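Local coordinates for ARO (armadillo repeats only protein) (Plasmodium falciparum Santa Lucia, PDB 5EWP), which probably serves as an armadillo-repeat scaffold for protein binding in the translocation and attachment of rhoptries to the apical pole of the parasite, at residues Ala129-Met137 with Cys148-Phe156; Ile172-Pro182 with Thr193-Phe204. One frame throughout, in Å; residues are numbered along the deposited sequence.

Contact 1: residues Ala129-Met137 with Cys148-Phe156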
loop_
_atom_site.group_PDB
_atom_site.type_symbol
_atom_site.label_atom_id
_atom_site.label_comp_id
_atom_site.label_asym_id
_atom_site.label_seq_id
_atom_site.Cartn_x
_atom_site.Cartn_y
_atom_site.Cartn_z
ATOM N N ALA A 129 3.845 -6.149 -8.723
ATOM C CA ALA A 129 3.666 -4.970 -7.872
ATOM C C ALA A 129 4.721 -4.833 -6.779
ATOM O O ALA A 129 5.019 -3.727 -6.369
ATOM C CB ALA A 129 2.290 -4.987 -7.229
ATOM N N LEU A 130 5.247 -5.945 -6.265
ATOM C CA LEU A 130 6.052 -5.878 -5.043
ATOM C C LEU A 130 7.258 -4.922 -5.081
ATOM O O LEU A 130 7.443 -4.158 -4.136
ATOM C CB LEU A 130 6.538 -7.277 -4.637
ATOM C CG LEU A 130 5.621 -8.156 -3.789
ATOM C CD1 LEU A 130 6.399 -9.390 -3.304
ATOM C CD2 LEU A 130 5.005 -7.402 -2.608
ATOM N N PRO A 131 8.078 -4.953 -6.153
ATOM C CA PRO A 131 9.238 -4.045 -6.124
ATOM C C PRO A 131 8.836 -2.575 -5.976
ATOM O O PRO A 131 9.523 -1.811 -5.280
ATOM C CB PRO A 131 9.907 -4.275 -7.483
ATOM C CG PRO A 131 9.502 -5.638 -7.883
ATOM C CD PRO A 131 8.098 -5.826 -7.343
ATOM N N TYR A 132 7.731 -2.191 -6.610
ATOM C CA TYR A 132 7.260 -0.804 -6.545
ATOM C C TYR A 132 6.729 -0.495 -5.154
ATOM O O TYR A 132 6.990 0.565 -4.600
ATOM C CB TYR A 132 6.177 -0.549 -7.592
ATOM C CG TYR A 132 6.667 -0.806 -8.988
ATOM C CD1 TYR A 132 7.454 0.127 -9.647
ATOM C CD2 TYR A 132 6.386 -2.009 -9.633
ATOM C CE1 TYR A 132 7.927 -0.115 -10.925
ATOM C CE2 TYR A 132 6.856 -2.258 -10.913
ATOM C CZ TYR A 132 7.626 -1.301 -11.553
ATOM O OH TYR A 132 8.099 -1.533 -12.821
ATOM N N LEU A 133 5.979 -1.433 -4.584
ATOM C CA LEU A 133 5.424 -1.215 -3.258
ATOM C C LEU A 133 6.525 -1.181 -2.201
ATOM O O LEU A 133 6.443 -0.419 -1.235
ATOM C CB LEU A 133 4.401 -2.295 -2.939
ATOM C CG LEU A 133 3.155 -2.307 -3.830
ATOM C CD1 LEU A 133 2.373 -3.581 -3.571
ATOM C CD2 LEU A 133 2.293 -1.089 -3.575
ATOM N N ILE A 134 7.553 -2.015 -2.374
ATOM C CA ILE A 134 8.672 -2.016 -1.441
ATOM C C ILE A 134 9.442 -0.705 -1.529
ATOM O O ILE A 134 9.829 -0.125 -0.511
ATOM C CB ILE A 134 9.624 -3.206 -1.697
ATOM C CG1 ILE A 134 8.942 -4.503 -1.266
ATOM C CG2 ILE A 134 10.928 -3.038 -0.921
ATOM C CD1 ILE A 134 9.672 -5.778 -1.709
ATOM N N SER A 135 9.643 -0.227 -2.753
ATOM C CA SER A 135 10.290 1.062 -2.951
ATOM C C SER A 135 9.488 2.169 -2.254
ATOM O O SER A 135 10.061 3.092 -1.655
ATOM C CB SER A 135 10.437 1.346 -4.452
ATOM O OG SER A 135 11.229 2.493 -4.684
ATOM N N GLY A 136 8.164 2.053 -2.317
ATOM C CA GLY A 136 7.256 3.019 -1.715
ATOM C C GLY A 136 7.340 3.119 -0.201
ATOM O O GLY A 136 7.015 4.151 0.380
ATOM N N MET A 137 7.771 2.047 0.457
ATOM C CA MET A 137 7.949 2.091 1.907
ATOM C C MET A 137 9.076 3.043 2.312
ATOM O O MET A 137 9.255 3.336 3.493
ATOM C CB MET A 137 8.233 0.687 2.467
ATOM C CG MET A 137 6.993 -0.182 2.598
ATOM S SD MET A 137 7.394 -1.718 3.456
ATOM C CE MET A 137 8.086 -2.637 2.097
ATOM N N CYS A 148 1.847 1.249 1.513
ATOM C CA CYS A 148 2.678 0.307 0.776
ATOM C C CYS A 148 3.009 -0.917 1.634
ATOM O O CYS A 148 2.922 -2.050 1.163
ATOM C CB CYS A 148 3.961 0.976 0.308
ATOM S SG CYS A 148 3.697 2.099 -1.103
ATOM N N ALA A 149 3.340 -0.682 2.899
ATOM C CA ALA A 149 3.661 -1.772 3.821
ATOM C C ALA A 149 2.467 -2.703 4.013
ATOM O O ALA A 149 2.624 -3.926 3.996
ATOM C CB ALA A 149 4.130 -1.222 5.164
ATOM N N GLN A 150 1.281 -2.123 4.184
ATOM C CA GLN A 150 0.056 -2.914 4.366
ATOM C C GLN A 150 -0.238 -3.762 3.136
ATOM O O GLN A 150 -0.619 -4.913 3.256
ATOM C CB GLN A 150 -1.144 -2.013 4.663
ATOM C CG GLN A 150 -2.442 -2.783 4.959
ATOM C CD GLN A 150 -2.386 -3.540 6.275
ATOM O OE1 GLN A 150 -2.586 -4.767 6.327
ATOM N NE2 GLN A 150 -2.125 -2.814 7.350
ATOM N N THR A 151 -0.088 -3.181 1.952
ATOM C CA THR A 151 -0.362 -3.909 0.716
ATOM C C THR A 151 0.622 -5.057 0.531
ATOM O O THR A 151 0.238 -6.172 0.161
ATOM C CB THR A 151 -0.317 -2.954 -0.493
ATOM O OG1 THR A 151 -1.168 -1.850 -0.199
ATOM C CG2 THR A 151 -0.850 -3.638 -1.746
ATOM N N CYS A 152 1.895 -4.787 0.797
ATOM C CA CYS A 152 2.902 -5.859 0.784
ATOM C C CYS A 152 2.506 -7.003 1.694
ATOM O O CYS A 152 2.607 -8.170 1.314
ATOM C CB CYS A 152 4.264 -5.348 1.219
ATOM S SG CYS A 152 5.045 -4.322 -0.043
ATOM N N ARG A 153 2.083 -6.668 2.908
ATOM C CA ARG A 153 1.704 -7.698 3.874
ATOM C C ARG A 153 0.482 -8.467 3.396
ATOM O O ARG A 153 0.431 -9.703 3.506
ATOM C CB ARG A 153 1.448 -7.087 5.247
ATOM C CG ARG A 153 0.904 -8.083 6.295
ATOM C CD ARG A 153 -0.616 -8.048 6.361
ATOM N NE ARG A 153 -1.146 -9.083 7.248
ATOM C CZ ARG A 153 -2.400 -9.511 7.212
ATOM N NH1 ARG A 153 -3.243 -9.002 6.330
ATOM N NH2 ARG A 153 -2.813 -10.447 8.058
ATOM N N ASN A 154 -0.506 -7.743 2.874
ATOM C CA ASN A 154 -1.732 -8.406 2.410
ATOM C C ASN A 154 -1.422 -9.405 1.309
ATOM O O ASN A 154 -2.071 -10.459 1.205
ATOM C CB ASN A 154 -2.771 -7.372 1.946
ATOM C CG ASN A 154 -3.379 -6.586 3.120
ATOM O OD1 ASN A 154 -3.229 -6.968 4.275
ATOM N ND2 ASN A 154 -4.083 -5.503 2.814
ATOM N N ILE A 155 -0.411 -9.093 0.506
ATOM C CA ILE A 155 0.066 -10.020 -0.518
ATOM C C ILE A 155 0.897 -11.158 0.078
ATOM O O ILE A 155 0.593 -12.327 -0.187
ATOM C CB ILE A 155 0.909 -9.282 -1.594
ATOM C CG1 ILE A 155 0.009 -8.333 -2.388
ATOM C CG2 ILE A 155 1.589 -10.260 -2.541
ATOM C CD1 ILE A 155 0.791 -7.227 -3.137
ATOM N N PHE A 156 1.934 -10.859 0.868
ATOM C CA PHE A 156 2.885 -11.940 1.154
ATOM C C PHE A 156 2.360 -12.962 2.161
ATOM O O PHE A 156 2.877 -14.073 2.212
ATOM C CB PHE A 156 4.296 -11.423 1.580
ATOM C CG PHE A 156 4.381 -10.657 2.900
ATOM C CD1 PHE A 156 3.996 -11.215 4.110
ATOM C CD2 PHE A 156 4.979 -9.397 2.926
ATOM C CE1 PHE A 156 4.137 -10.510 5.303
ATOM C CE2 PHE A 156 5.125 -8.697 4.106
ATOM C CZ PHE A 156 4.713 -9.240 5.292
#
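Leu133 enters helix 148-156 as a knob, its side chain lodged among Cys148, Thr151, Cys152 and Ile155. Its CD1 branch lies 3.7 Å from Thr151 CG2 and 4.0 Å from Ile155 CD1, the leucine crossing both side chains at about a right angle. A slim thiol suits the wall of such a hole: Cys152 SG comes to 3.6 Å from Leu133 CB, and Leu130 CD2, Ile134 CG1 and Met137 CE close round the same sulfur a little farther off. With its SG beside its own backbone N (chi1 -73°), Cys152 places that sulfur between successive turns of the partner helix. Where the backbones come close, with the CA atoms of Leu133 and Cys148 5.1 Å apart, Cys148 CB lies 3.2 Å from Leu133 O, a close carbon-to-oxygen approach. Gly136, with no side chain, lets Cys148 SG settle 3.7 Å from its CA. Met137 is long and flexible: its extended chi2 (-173°) carries SD along Ala149 to 3.7 Å from Ala149 CB, where a small methyl leaves room for the thioether, and a bend at chi3 turns CE toward Cys152 SG. No hydrogen bond crosses the contact; Thr151 bonds through OG1 to Ala147 O in its own helix and leaves its methyl to Leu133. Helix 118-126 covers one side of this packing, with Met124 on Thr151 and Ile155, and Phe125 on Leu130 and Ile155, while Phe166 of helix 160-168 packs on Ile134, Met137 and Cys152. Short segments of the two helices run 8.6 Å apart at 143°, an inclined antiparallel pair. Buried apolar packing of this kind, one helix beside the next with a third lying across them, is typical of an armadillo-repeat solenoid.

Contact 2: residues Ile172-Pro182 with Thr193-Phe204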
loop_
_atom_site.group_PDB
_atom_site.type_symbol
_atom_site.label_atom_id
_atom_site.label_comp_id
_atom_site.label_asym_id
_atom_site.label_seq_id
_atom_site.Cartn_x
_atom_site.Cartn_y
_atom_site.Cartn_z
ATOM N N ILE A 172 12.192 -6.857 3.754
ATOM C CA ILE A 172 12.360 -6.900 5.203
ATOM C C ILE A 172 13.189 -5.705 5.692
ATOM O O ILE A 172 12.902 -5.124 6.742
ATOM C CB ILE A 172 12.987 -8.232 5.648
ATOM C CG1 ILE A 172 11.962 -9.359 5.472
ATOM C CG2 ILE A 172 13.428 -8.170 7.103
ATOM C CD1 ILE A 172 10.699 -9.146 6.288
ATOM N N THR A 173 14.205 -5.333 4.924
ATOM C CA THR A 173 14.958 -4.120 5.224
ATOM C C THR A 173 14.031 -2.913 5.375
ATOM O O THR A 173 14.108 -2.187 6.365
ATOM C CB THR A 173 16.000 -3.824 4.138
ATOM O OG1 THR A 173 16.822 -4.983 3.939
ATOM C CG2 THR A 173 16.871 -2.632 4.546
ATOM N N GLN A 174 13.131 -2.720 4.415
ATOM C CA GLN A 174 12.241 -1.569 4.466
ATOM C C GLN A 174 11.252 -1.668 5.625
ATOM O O GLN A 174 10.988 -0.675 6.300
ATOM C CB GLN A 174 11.498 -1.404 3.145
ATOM C CG GLN A 174 12.403 -1.101 1.990
ATOM C CD GLN A 174 13.411 -0.020 2.323
ATOM O OE1 GLN A 174 13.055 1.042 2.832
ATOM N NE2 GLN A 174 14.679 -0.298 2.058
ATOM N N LEU A 175 10.701 -2.861 5.869
ATOM C CA LEU A 175 9.783 -3.021 6.989
ATOM C C LEU A 175 10.424 -2.716 8.314
ATOM O O LEU A 175 9.829 -2.065 9.176
ATOM C CB LEU A 175 9.225 -4.446 7.068
ATOM C CG LEU A 175 7.962 -4.820 6.338
ATOM C CD1 LEU A 175 7.564 -6.251 6.761
ATOM C CD2 LEU A 175 6.877 -3.800 6.691
ATOM N N VAL A 176 11.635 -3.232 8.492
ATOM C CA VAL A 176 12.349 -3.045 9.738
ATOM C C VAL A 176 12.635 -1.559 9.923
ATOM O O VAL A 176 12.541 -1.036 11.031
ATOM C CB VAL A 176 13.643 -3.890 9.780
ATOM C CG1 VAL A 176 14.531 -3.470 10.942
ATOM C CG2 VAL A 176 13.291 -5.367 9.897
ATOM N N ASN A 177 12.948 -0.865 8.833
ATOM C CA ASN A 177 13.146 0.579 8.904
ATOM C C ASN A 177 11.904 1.346 9.336
ATOM O O ASN A 177 12.005 2.425 9.926
ATOM C CB ASN A 177 13.620 1.124 7.559
ATOM C CG ASN A 177 15.049 0.744 7.254
ATOM O OD1 ASN A 177 15.730 0.136 8.082
ATOM N ND2 ASN A 177 15.514 1.100 6.062
ATOM N N LEU A 178 10.726 0.794 9.072
ATOM C CA LEU A 178 9.503 1.450 9.514
ATOM C C LEU A 178 9.366 1.412 11.031
ATOM O O LEU A 178 8.545 2.128 11.593
ATOM C CB LEU A 178 8.265 0.817 8.858
ATOM C CG LEU A 178 8.153 1.033 7.341
ATOM C CD1 LEU A 178 6.897 0.399 6.746
ATOM C CD2 LEU A 178 8.210 2.492 7.012
ATOM N N LEU A 179 10.175 0.589 11.699
ATOM C CA LEU A 179 10.154 0.546 13.161
ATOM C C LEU A 179 10.839 1.763 13.799
ATOM O O LEU A 179 10.606 2.076 14.971
ATOM C CB LEU A 179 10.837 -0.724 13.669
ATOM C CG LEU A 179 10.239 -2.065 13.251
ATOM C CD1 LEU A 179 11.197 -3.202 13.635
ATOM C CD2 LEU A 179 8.878 -2.266 13.895
ATOM N N GLU A 180 11.681 2.445 13.037
ATOM C CA GLU A 180 12.446 3.570 13.578
ATOM C C GLU A 180 11.567 4.736 14.033
ATOM O O GLU A 180 10.539 5.027 13.428
ATOM C CB GLU A 180 13.472 4.064 12.553
ATOM C CG GLU A 180 14.616 3.084 12.341
ATOM C CD GLU A 180 15.656 3.579 11.349
ATOM O OE1 GLU A 180 15.498 4.695 10.808
ATOM O OE2 GLU A 180 16.626 2.836 11.098
ATOM N N LEU A 181 11.967 5.382 15.123
ATOM C CA LEU A 181 11.301 6.600 15.573
ATOM C C LEU A 181 11.633 7.760 14.641
ATOM O O LEU A 181 12.695 7.762 14.018
ATOM C CB LEU A 181 11.727 6.949 17.008
ATOM C CG LEU A 181 11.229 6.045 18.137
ATOM C CD1 LEU A 181 11.811 6.491 19.476
ATOM C CD2 LEU A 181 9.718 6.015 18.192
ATOM N N PRO A 182 10.739 8.763 14.558
ATOM C CA PRO A 182 11.067 10.040 13.913
ATOM C C PRO A 182 12.235 10.695 14.648
ATOM O O PRO A 182 12.325 10.535 15.864
ATOM C CB PRO A 182 9.785 10.864 14.067
ATOM C CG PRO A 182 8.715 9.886 14.363
ATOM C CD PRO A 182 9.355 8.732 15.058
ATOM N N THR A 193 2.390 3.648 12.343
ATOM C CA THR A 193 3.140 2.925 11.329
ATOM C C THR A 193 4.115 1.952 11.987
ATOM O O THR A 193 4.271 0.826 11.523
ATOM C CB THR A 193 3.896 3.899 10.402
ATOM O OG1 THR A 193 2.956 4.779 9.776
ATOM C CG2 THR A 193 4.675 3.148 9.331
ATOM N N GLN A 194 4.746 2.372 13.081
ATOM C CA GLN A 194 5.666 1.494 13.799
ATOM C C GLN A 194 4.962 0.253 14.346
ATOM O O GLN A 194 5.459 -0.870 14.217
ATOM C CB GLN A 194 6.355 2.250 14.941
ATOM C CG GLN A 194 7.426 3.227 14.483
ATOM C CD GLN A 194 6.855 4.543 13.979
ATOM O OE1 GLN A 194 5.649 4.776 14.045
ATOM N NE2 GLN A 194 7.726 5.414 13.473
ATOM N N LEU A 195 3.803 0.464 14.955
ATOM C CA LEU A 195 3.029 -0.629 15.517
ATOM C C LEU A 195 2.555 -1.571 14.417
ATOM O O LEU A 195 2.609 -2.794 14.575
ATOM C CB LEU A 195 1.847 -0.097 16.320
ATOM C CG LEU A 195 0.976 -1.166 16.982
ATOM C CD1 LEU A 195 1.812 -2.187 17.725
ATOM C CD2 LEU A 195 0.019 -0.490 17.945
ATOM N N GLU A 196 2.105 -1.005 13.299
ATOM C CA GLU A 196 1.651 -1.841 12.183
ATOM C C GLU A 196 2.804 -2.677 11.631
ATOM O O GLU A 196 2.633 -3.852 11.300
ATOM C CB GLU A 196 1.019 -0.978 11.083
ATOM C CG GLU A 196 -0.273 -0.303 11.526
ATOM C CD GLU A 196 -0.829 0.672 10.503
ATOM O OE1 GLU A 196 -0.239 0.806 9.405
ATOM O OE2 GLU A 196 -1.856 1.319 10.806
ATOM N N ALA A 197 3.992 -2.082 11.578
ATOM C CA ALA A 197 5.160 -2.784 11.072
ATOM C C ALA A 197 5.541 -3.972 11.967
ATOM O O ALA A 197 6.012 -4.985 11.475
ATOM C CB ALA A 197 6.339 -1.810 10.922
ATOM N N ILE A 198 5.333 -3.852 13.275
ATOM C CA ILE A 198 5.550 -4.978 14.180
ATOM C C ILE A 198 4.661 -6.138 13.751
ATOM O O ILE A 198 5.116 -7.270 13.598
ATOM C CB ILE A 198 5.233 -4.622 15.636
ATOM C CG1 ILE A 198 6.248 -3.617 16.173
ATOM C CG2 ILE A 198 5.247 -5.885 16.511
ATOM C CD1 ILE A 198 5.875 -3.056 17.529
ATOM N N TYR A 199 3.390 -5.838 13.534
ATOM C CA TYR A 199 2.438 -6.868 13.121
ATOM C C TYR A 199 2.778 -7.441 11.750
ATOM O O TYR A 199 2.580 -8.625 11.496
ATOM C CB TYR A 199 1.022 -6.306 13.135
ATOM C CG TYR A 199 0.550 -5.887 14.507
ATOM C CD1 TYR A 199 0.956 -6.571 15.654
ATOM C CD2 TYR A 199 -0.305 -4.804 14.657
ATOM C CE1 TYR A 199 0.512 -6.176 16.916
ATOM C CE2 TYR A 199 -0.749 -4.406 15.903
ATOM C CZ TYR A 199 -0.343 -5.085 17.024
ATOM O OH TYR A 199 -0.805 -4.653 18.245
ATOM N N HIS A 200 3.271 -6.596 10.847
ATOM C CA HIS A 200 3.670 -7.090 9.536
ATOM C C HIS A 200 4.821 -8.095 9.653
ATOM O O HIS A 200 4.828 -9.124 8.981
ATOM C CB HIS A 200 4.078 -5.929 8.613
ATOM C CG HIS A 200 2.974 -4.955 8.324
ATOM N ND1 HIS A 200 1.637 -5.296 8.382
ATOM C CD2 HIS A 200 3.012 -3.641 7.979
ATOM C CE1 HIS A 200 0.902 -4.240 8.073
ATOM N NE2 HIS A 200 1.712 -3.222 7.831
ATOM N N LEU A 201 5.805 -7.778 10.492
ATOM C CA LEU A 201 6.948 -8.656 10.685
ATOM C C LEU A 201 6.531 -10.001 11.280
ATOM O O LEU A 201 7.005 -11.047 10.846
ATOM C CB LEU A 201 7.991 -7.973 11.572
ATOM C CG LEU A 201 8.724 -6.823 10.876
ATOM C CD1 LEU A 201 9.488 -5.965 11.889
ATOM C CD2 LEU A 201 9.658 -7.363 9.792
ATOM N N GLU A 202 5.624 -9.969 12.250
ATOM C CA GLU A 202 5.082 -11.203 12.800
ATOM C C GLU A 202 4.397 -12.030 11.713
ATOM O O GLU A 202 4.589 -13.250 11.641
ATOM C CB GLU A 202 4.100 -10.902 13.935
ATOM C CG GLU A 202 4.762 -10.380 15.200
ATOM C CD GLU A 202 3.777 -10.194 16.342
ATOM O OE1 GLU A 202 2.609 -9.841 16.069
ATOM O OE2 GLU A 202 4.172 -10.398 17.512
ATOM N N ASP A 203 3.609 -11.369 10.865
ATOM C CA ASP A 203 2.888 -12.064 9.801
ATOM C C ASP A 203 3.821 -12.667 8.764
ATOM O O ASP A 203 3.488 -13.664 8.117
ATOM C CB ASP A 203 1.886 -11.114 9.131
ATOM C CG ASP A 203 0.714 -10.787 10.043
ATOM O OD1 ASP A 203 0.603 -11.435 11.113
ATOM O OD2 ASP A 203 -0.101 -9.911 9.701
ATOM N N PHE A 204 4.986 -12.056 8.607
ATOM C CA PHE A 204 6.034 -12.593 7.751
ATOM C C PHE A 204 6.627 -13.862 8.368
ATOM O O PHE A 204 6.821 -14.863 7.687
ATOM C CB PHE A 204 7.143 -11.552 7.541
ATOM C CG PHE A 204 8.239 -12.002 6.618
ATOM C CD1 PHE A 204 8.074 -11.934 5.246
ATOM C CD2 PHE A 204 9.441 -12.470 7.121
ATOM C CE1 PHE A 204 9.083 -12.345 4.379
ATOM C CE2 PHE A 204 10.461 -12.868 6.271
ATOM C CZ PHE A 204 10.286 -12.813 4.894
#
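The Phe204 ring receives Ile172 CD1 over the centre of one face, 3.6 Å from the ring centroid and 9° off the normal, a CH-pi contact; beyond the segments it also meets the ring of Phe215. Phe204 CG stands anti to the backbone N (chi1 -177°), which swings the ring toward the isoleucine. The His200 ring has Glu196 O of the preceding turn over the centre of one face and Leu175 CD2 at its edge, near its plane. These residues belong to an antiparallel pair of helices in the armadillo-repeat solenoid, with short axes 9.5 Å apart. Away from the rings the contact is aliphatic, and leucines suit it because their two branches can meet different neighbours. Leu175 and Leu201 slide past each other in opposite directions, Leu175 CD1 lying 3.8 Å from Leu201 CD2. The other branch, Leu201 CD1, meets Leu179 CD1 tip to tip at 3.7 Å, while the Leu179 side chain crosses that of Ile198 at about a right angle, CD2 against CG1. Ala197 is small enough for Leu178 to come close, its CB 3.9 Å from Leu178 CB. Helix 237-250 packs on Ile198 through Leu239 and Ser243, and helix 224-231 reaches Leu179 through Asn227 and Leu231, so two later helices cover these aliphatic groups. After helix 172-177 a type I turn from Asn177 to Glu180 leads the chain past Gln194. That buried glutamine bends at chi2 (80°), bringing its amide back toward the turn while its CG packs against the carbonyl oxygens of Leu178 and Leu179. Gln194 NE2 donates a nearly straight hydrogen bond of 2.8 Å to Glu180 O, which lies in the amide plane of the glutamine.

Contacts 1 and 2 follow each other along the chain, contact 1 closing before contact 2 opens, and their centres lie about 12 Å apart. They touch through the face of helix 142-156 that carries Ala149 and Arg153. There Arg153 NE forms a salt bridge of 2.8 Å with Asp203 OD2, a charged link between the second helices of the two pairs, and Arg153 CG packs 3.6 Å from His200 ND1. An apolar touch accompanies it: Ala149 CB is 3.6 Å from Leu178 CD1. Ala149 thus serves both contacts, meeting Met137 in contact 1 and Leu178 of contact 2, consistent with the hydrophobic core of an armadillo solenoid running on from one layer to the next.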